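Local coordinates for protein glycerate dehydrogenase (Bacillus sp. 5mfcol3.1, PDB 6P2I) that reduces acyclic imino acids to amino acids with NADPH, as an imine reductase of the D-2-hydroxyacid dehydrogenase family, at residues P201-A204 and D205-I208; D253-T256 and Y257-D260. All coordinates share one frame; numbering follows the deposited sequence.

In the fold
From the N terminus the chain first builds a parallel five-stranded sheet, beginning in sequence with strand 2-5; the later parallel sheet, which includes strand 144-148, is of Rossmann type. Contact 1 (P201-I208) is a turn in the loop leaving strand 195-198 and leading to helix 212-215. Strand 223-226 and helix 235-243 follow before contact 2 (D253-D260), in the first part of the loop between strands 249-252 and 269-271, where a side chain reaches back over preceding residues. The two are in series, neither crossing nor enclosing the other, with centres about 17 Å and nearest atoms about 7 Å apart. Each borders bound NADP: contact 1 meets the adenine and the nicotinamide ribose, contact 2 the carboxamide.

Contact 1 of 2, residues P201-A204 and D205-I208; sequences PRNA and DTEI. With NAP (NADP nicotinamide-adenine-dinucleotide phosphate), chain C.
N203 and T206 fasten each other round an Asx turn in the loop beyond strand 195-198 of the Rossmann-type domain, beside the bound NADP. N203 OD1 collects two backbone amides: a weak bond from D205 N at 2.9 Å, which defines the Asx turn, and one from T206 N at 3.1 Å whose donor stands tilted from the amide plane. The backbone O of N203 takes the next N-H along, that of E207, and a weak second bond from T206 N, so T206 N is shared between the two oxygens of one asparagine. The T206 hydroxyl works in both directions. OG1 donates to P201 O at 2.7 Å, in the carbonyl plane on a lone pair, and accepts N203 N at 2.9 Å; with chi1 65° OG1 sits between its own N and C, turned in to the P201-N203 backbone, while CG2 is left to touch N6A of the NADP adenine. Both polar functions of this buried hydroxyl are thus used within the turn, which fixes its rotation. R202 and E207, both partly exposed, form a salt bridge. E207 OE2 lies at the guanidinium edge, where NH2 and, more weakly, NE both bind it; seen from the acid, NH2 comes from above the carboxylate plane, the two flat groups being turned 68° apart. NH1 of R202 lies close to NE of R229, a residue of the D-arginine pocket. P201 carries the turn on to the cofactor: its CD packs 3.7 Å from O4B of the adenosine ribose, and its CA comes to 3.2 Å from O3D of the nicotinamide ribose.

Contact 2 of 2, residues D253-T256 and Y257-D260; sequences DDLT and YYKD
L255 and Y258 form a CH-pi pair in the loop that follows strand 249-252 of the Rossmann-type sheet, where the Y258 side chain reaches back along the extended backbone over L255. This is the tight side. L255 CD1 rests on one face of the Y258 ring, 4.2 Å from its centroid and displaced toward the rim, the two side chains crossing at about a right angle. Chi1 of Y258, -77°, puts CG opposite the carbonyl carbon and carries the ring back along D254 and L255. Its hydroxyl thereby meets D254 CA at 3.3 Å and takes a weak, strongly bent bond from L255 N at 3.2 Å. The polar ends upstream are held from outside: D254 OD2 by G230 N, D253 OD1 by T272 OG1, while D253 OD2 accepts the carboxamide N7N of NADP. From the second subunit, G127 packs on Y258 and H130 on D254. With an alanine in place of Y258, L255 CD1 would probably lose the aromatic face beneath it, L255 N its weak acceptor, and a gap would open beside G127 of the second subunit. The other side is looser. Y257 is exposed, its ring standing beside T256, whose hydroxyl is bound to E235 OE2 of helix 235-243; the Y257 side chain also touches P262 and E235. Between the two sides runs the Y257 carbonyl, whose oxygen is held by N261 ND2 and lies 3.4 Å from L255 CB. The Y257 ring meets T256 at its edge, T256 OG1 lying near the ring plane 3.3 Å from Y257 CD1.

Contact 1 of 2, residues P201-A204 and D205-I208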
loop_
_atom_site.group_PDB
_atom_site.type_symbol
_atom_site.label_atom_id
_atom_site.label_comp_id
_atom_site.label_asym_id
_atom_site.label_seq_id
_atom_site.Cartn_x
_atom_site.Cartn_y
_atom_site.Cartn_z
ATOM N N PRO A 201 3.989 0.981 -22.997
ATOM C CA PRO A 201 5.169 0.261 -23.488
ATOM C C PRO A 201 6.286 1.225 -23.831
ATOM O O PRO A 201 6.058 2.387 -24.177
ATOM C CB PRO A 201 4.651 -0.451 -24.738
ATOM C CG PRO A 201 3.572 0.447 -25.234
ATOM C CD PRO A 201 2.886 0.938 -23.976
ATOM N N ARG A 202 7.512 0.726 -23.740
ATOM C CA ARG A 202 8.680 1.483 -24.170
ATOM C C ARG A 202 8.962 1.236 -25.647
ATOM O O ARG A 202 9.104 0.086 -26.077
ATOM C CB ARG A 202 9.901 1.107 -23.335
ATOM C CG ARG A 202 11.179 1.781 -23.798
ATOM C CD ARG A 202 12.365 0.883 -23.548
ATOM N NE ARG A 202 13.624 1.552 -23.824
ATOM C CZ ARG A 202 14.808 1.069 -23.466
ATOM N NH1 ARG A 202 14.879 -0.082 -22.809
ATOM N NH2 ARG A 202 15.914 1.738 -23.757
ATOM N N ASN A 203 9.032 2.312 -26.421
ATOM C CA ASN A 203 9.482 2.235 -27.807
ATOM C C ASN A 203 10.081 3.585 -28.176
ATOM O O ASN A 203 10.227 4.466 -27.325
ATOM C CB ASN A 203 8.338 1.821 -28.742
ATOM C CG ASN A 203 7.115 2.698 -28.588
ATOM O OD1 ASN A 203 7.211 3.921 -28.610
ATOM N ND2 ASN A 203 5.959 2.074 -28.418
ATOM N N ALA A 204 10.447 3.736 -29.453
ATOM C CA ALA A 204 11.065 4.976 -29.910
ATOM C C ALA A 204 10.172 6.187 -29.654
ATOM O O ALA A 204 10.678 7.289 -29.411
ATOM C CB ALA A 204 11.413 4.864 -31.397
ATOM N N ASP A 205 8.847 6.003 -29.683
ATOM C CA ASP A 205 7.921 7.112 -29.468
ATOM C C ASP A 205 7.791 7.491 -27.998
ATOM O O ASP A 205 7.591 8.669 -27.680
ATOM C CB ASP A 205 6.538 6.760 -30.019
ATOM C CG ASP A 205 6.547 6.504 -31.515
ATOM O OD1 ASP A 205 7.502 6.938 -32.197
ATOM O OD2 ASP A 205 5.591 5.865 -32.006
ATOM N N THR A 206 7.879 6.522 -27.093
ATOM C CA THR A 206 7.606 6.767 -25.686
ATOM C C THR A 206 8.858 6.932 -24.838
ATOM O O THR A 206 8.738 7.269 -23.661
ATOM C CB THR A 206 6.747 5.635 -25.113
ATOM O OG1 THR A 206 7.489 4.412 -25.152
ATOM C CG2 THR A 206 5.476 5.474 -25.927
ATOM N N GLU A 207 10.048 6.705 -25.392
ATOM C CA GLU A 207 11.262 6.954 -24.627
ATOM C C GLU A 207 11.319 8.416 -24.211
ATOM O O GLU A 207 11.098 9.312 -25.031
ATOM C CB GLU A 207 12.496 6.578 -25.448
ATOM C CG GLU A 207 12.699 5.079 -25.527
ATOM C CD GLU A 207 14.119 4.670 -25.238
ATOM O OE1 GLU A 207 14.780 5.353 -24.426
ATOM O OE2 GLU A 207 14.576 3.672 -25.838
ATOM N N ILE A 208 11.588 8.649 -22.925
ATOM C CA ILE A 208 11.663 9.989 -22.347
ATOM C C ILE A 208 10.378 10.759 -22.629
ATOM O O ILE A 208 10.414 11.949 -22.971
ATOM C CB ILE A 208 12.887 10.771 -22.863
ATOM C CG1 ILE A 208 14.088 9.848 -23.063
ATOM C CG2 ILE A 208 13.258 11.883 -21.882
ATOM C CD1 ILE A 208 14.712 9.383 -21.768
HETATM P PA NAP C . -1.348 -2.343 -23.101
HETATM O O1A NAP C . -0.748 -2.492 -24.483
HETATM O O2A NAP C . -2.606 -3.084 -22.756
HETATM O O5B NAP C . -1.625 -0.788 -22.860
HETATM C C5B NAP C . -0.692 0.204 -23.277
HETATM C C4B NAP C . -1.363 1.560 -23.098
HETATM O O4B NAP C . -0.398 2.563 -23.423
HETATM C C3B NAP C . -2.539 1.759 -24.058
HETATM O O3B NAP C . -3.496 2.651 -23.452
HETATM C C2B NAP C . -1.915 2.471 -25.234
HETATM O O2B NAP C . -2.846 3.251 -25.969
HETATM C C1B NAP C . -0.941 3.360 -24.482
HETATM N N9A NAP C . 0.100 3.885 -25.378
HETATM C C8A NAP C . 0.881 3.180 -26.221
HETATM N N7A NAP C . 1.708 4.011 -26.901
HETATM C C5A NAP C . 1.431 5.264 -26.494
HETATM C C6A NAP C . 1.933 6.617 -26.803
HETATM N N6A NAP C . 2.917 6.794 -27.717
HETATM N N1A NAP C . 1.377 7.653 -26.143
HETATM C C2A NAP C . 0.396 7.493 -25.228
HETATM N N3A NAP C . -0.117 6.296 -24.887
HETATM C C4A NAP C . 0.367 5.173 -25.490
HETATM O O3 NAP C . -0.133 -2.643 -22.081
HETATM P PN NAP C . -0.232 -3.184 -20.570
HETATM O O1N NAP C . -0.571 -4.654 -20.565
HETATM O O2N NAP C . -1.095 -2.251 -19.751
HETATM O O5D NAP C . 1.307 -3.050 -20.128
HETATM C C5D NAP C . 1.948 -1.769 -20.132
HETATM C C4D NAP C . 3.423 -1.910 -19.781
HETATM O O4D NAP C . 3.543 -2.375 -18.440
HETATM C C3D NAP C . 4.167 -2.966 -20.585
HETATM O O3D NAP C . 4.587 -2.488 -21.872
HETATM C C2D NAP C . 5.331 -3.306 -19.666
HETATM O O2D NAP C . 6.478 -2.534 -20.042
HETATM C C1D NAP C . 4.845 -2.917 -18.267
HETATM N N1N NAP C . 4.804 -4.093 -17.389
HETATM C C2N NAP C . 5.492 -4.079 -16.234
HETATM C C3N NAP C . 5.493 -5.182 -15.384
HETATM C C7N NAP C . 6.295 -5.156 -14.106
HETATM O O7N NAP C . 6.543 -6.209 -13.537
HETATM N N7N NAP C . 6.779 -3.997 -13.638
HETATM C C4N NAP C . 4.762 -6.315 -15.749
HETATM C C5N NAP C . 4.062 -6.313 -16.958
HETATM C C6N NAP C . 4.098 -5.176 -17.758
HETATM P P2B NAP C . -3.755 2.656 -27.163
HETATM O O1X NAP C . -2.784 1.996 -28.128
HETATM O O2X NAP C . -4.670 1.657 -26.508
HETATM O O3X NAP C . -4.481 3.869 -27.680
#

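Contact 2 of 2, residues D253-T256 and Y257-D260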
loop_
_atom_site.group_PDB
_atom_site.type_symbol
_atom_site.label_atom_id
_atom_site.label_comp_id
_atom_site.label_asym_id
_atom_site.label_seq_id
_atom_site.Cartn_x
_atom_site.Cartn_y
_atom_site.Cartn_z
ATOM N N ASP A 253 9.729 0.839 -9.855
ATOM C CA ASP A 253 10.002 -0.580 -10.023
ATOM C C ASP A 253 11.086 -0.831 -11.062
ATOM O O ASP A 253 11.453 -1.987 -11.279
ATOM C CB ASP A 253 8.711 -1.325 -10.408
ATOM C CG ASP A 253 8.828 -2.857 -10.278
ATOM O OD1 ASP A 253 9.265 -3.351 -9.225
ATOM O OD2 ASP A 253 8.483 -3.566 -11.244
ATOM N N ASP A 254 11.599 0.221 -11.704
ATOM C CA ASP A 254 12.713 0.111 -12.637
ATOM C C ASP A 254 13.489 1.417 -12.621
ATOM O O ASP A 254 12.926 2.483 -12.369
ATOM C CB ASP A 254 12.229 -0.206 -14.060
ATOM C CG ASP A 254 13.367 -0.619 -14.990
ATOM O OD1 ASP A 254 14.110 -1.568 -14.655
ATOM O OD2 ASP A 254 13.526 -0.009 -16.069
ATOM N N LEU A 255 14.793 1.318 -12.856
ATOM C CA LEU A 255 15.649 2.463 -13.131
ATOM C C LEU A 255 16.446 2.148 -14.385
ATOM O O LEU A 255 16.627 0.979 -14.734
ATOM C CB LEU A 255 16.622 2.770 -11.986
ATOM C CG LEU A 255 16.059 3.021 -10.590
ATOM C CD1 LEU A 255 17.238 3.163 -9.657
ATOM C CD2 LEU A 255 15.215 4.266 -10.577
ATOM N N THR A 256 16.944 3.192 -15.061
ATOM C CA THR A 256 17.731 2.927 -16.271
ATOM C C THR A 256 19.029 2.194 -15.946
ATOM O O THR A 256 19.557 1.461 -16.791
ATOM C CB THR A 256 18.030 4.222 -17.035
ATOM O OG1 THR A 256 18.923 5.048 -16.277
ATOM C CG2 THR A 256 16.751 4.987 -17.330
ATOM N N TYR A 257 19.557 2.387 -14.740
ATOM C CA TYR A 257 20.672 1.617 -14.207
ATOM C C TYR A 257 20.634 1.751 -12.693
ATOM O O TYR A 257 19.977 2.645 -12.156
ATOM C CB TYR A 257 22.022 2.088 -14.772
ATOM C CG TYR A 257 22.443 3.467 -14.309
ATOM C CD1 TYR A 257 21.913 4.608 -14.897
ATOM C CD2 TYR A 257 23.372 3.627 -13.287
ATOM C CE1 TYR A 257 22.295 5.873 -14.478
ATOM C CE2 TYR A 257 23.766 4.886 -12.866
ATOM C CZ TYR A 257 23.220 6.003 -13.462
ATOM O OH TYR A 257 23.605 7.256 -13.045
ATOM N N TYR A 258 21.343 0.855 -12.004
ATOM C CA TYR A 258 21.288 0.811 -10.548
ATOM C C TYR A 258 22.615 1.174 -9.891
ATOM O O TYR A 258 22.650 2.091 -9.069
ATOM C CB TYR A 258 20.809 -0.570 -10.080
ATOM C CG TYR A 258 19.322 -0.726 -10.254
ATOM C CD1 TYR A 258 18.787 -1.035 -11.498
ATOM C CD2 TYR A 258 18.449 -0.540 -9.183
ATOM C CE1 TYR A 258 17.435 -1.164 -11.681
ATOM C CE2 TYR A 258 17.081 -0.664 -9.353
ATOM C CZ TYR A 258 16.581 -0.979 -10.604
ATOM O OH TYR A 258 15.225 -1.106 -10.788
ATOM N N LYS A 259 23.707 0.490 -10.227
ATOM C CA LYS A 259 24.975 0.772 -9.559
ATOM C C LYS A 259 25.352 2.241 -9.715
ATOM O O LYS A 259 25.402 2.767 -10.830
ATOM C CB LYS A 259 26.093 -0.122 -10.106
ATOM C CG LYS A 259 27.438 0.134 -9.431
ATOM C CD LYS A 259 28.453 -0.963 -9.708
ATOM C CE LYS A 259 29.779 -0.672 -9.015
ATOM N NZ LYS A 259 29.627 -0.585 -7.537
ATOM N N ASP A 260 25.576 2.910 -8.583
ATOM C CA ASP A 260 26.007 4.305 -8.504
ATOM C C ASP A 260 24.969 5.287 -9.042
ATOM O O ASP A 260 25.294 6.462 -9.258
ATOM C CB ASP A 260 27.345 4.527 -9.222
ATOM C CG ASP A 260 28.498 3.809 -8.546
ATOM O OD1 ASP A 260 28.434 3.615 -7.312
ATOM O OD2 ASP A 260 29.463 3.436 -9.248
#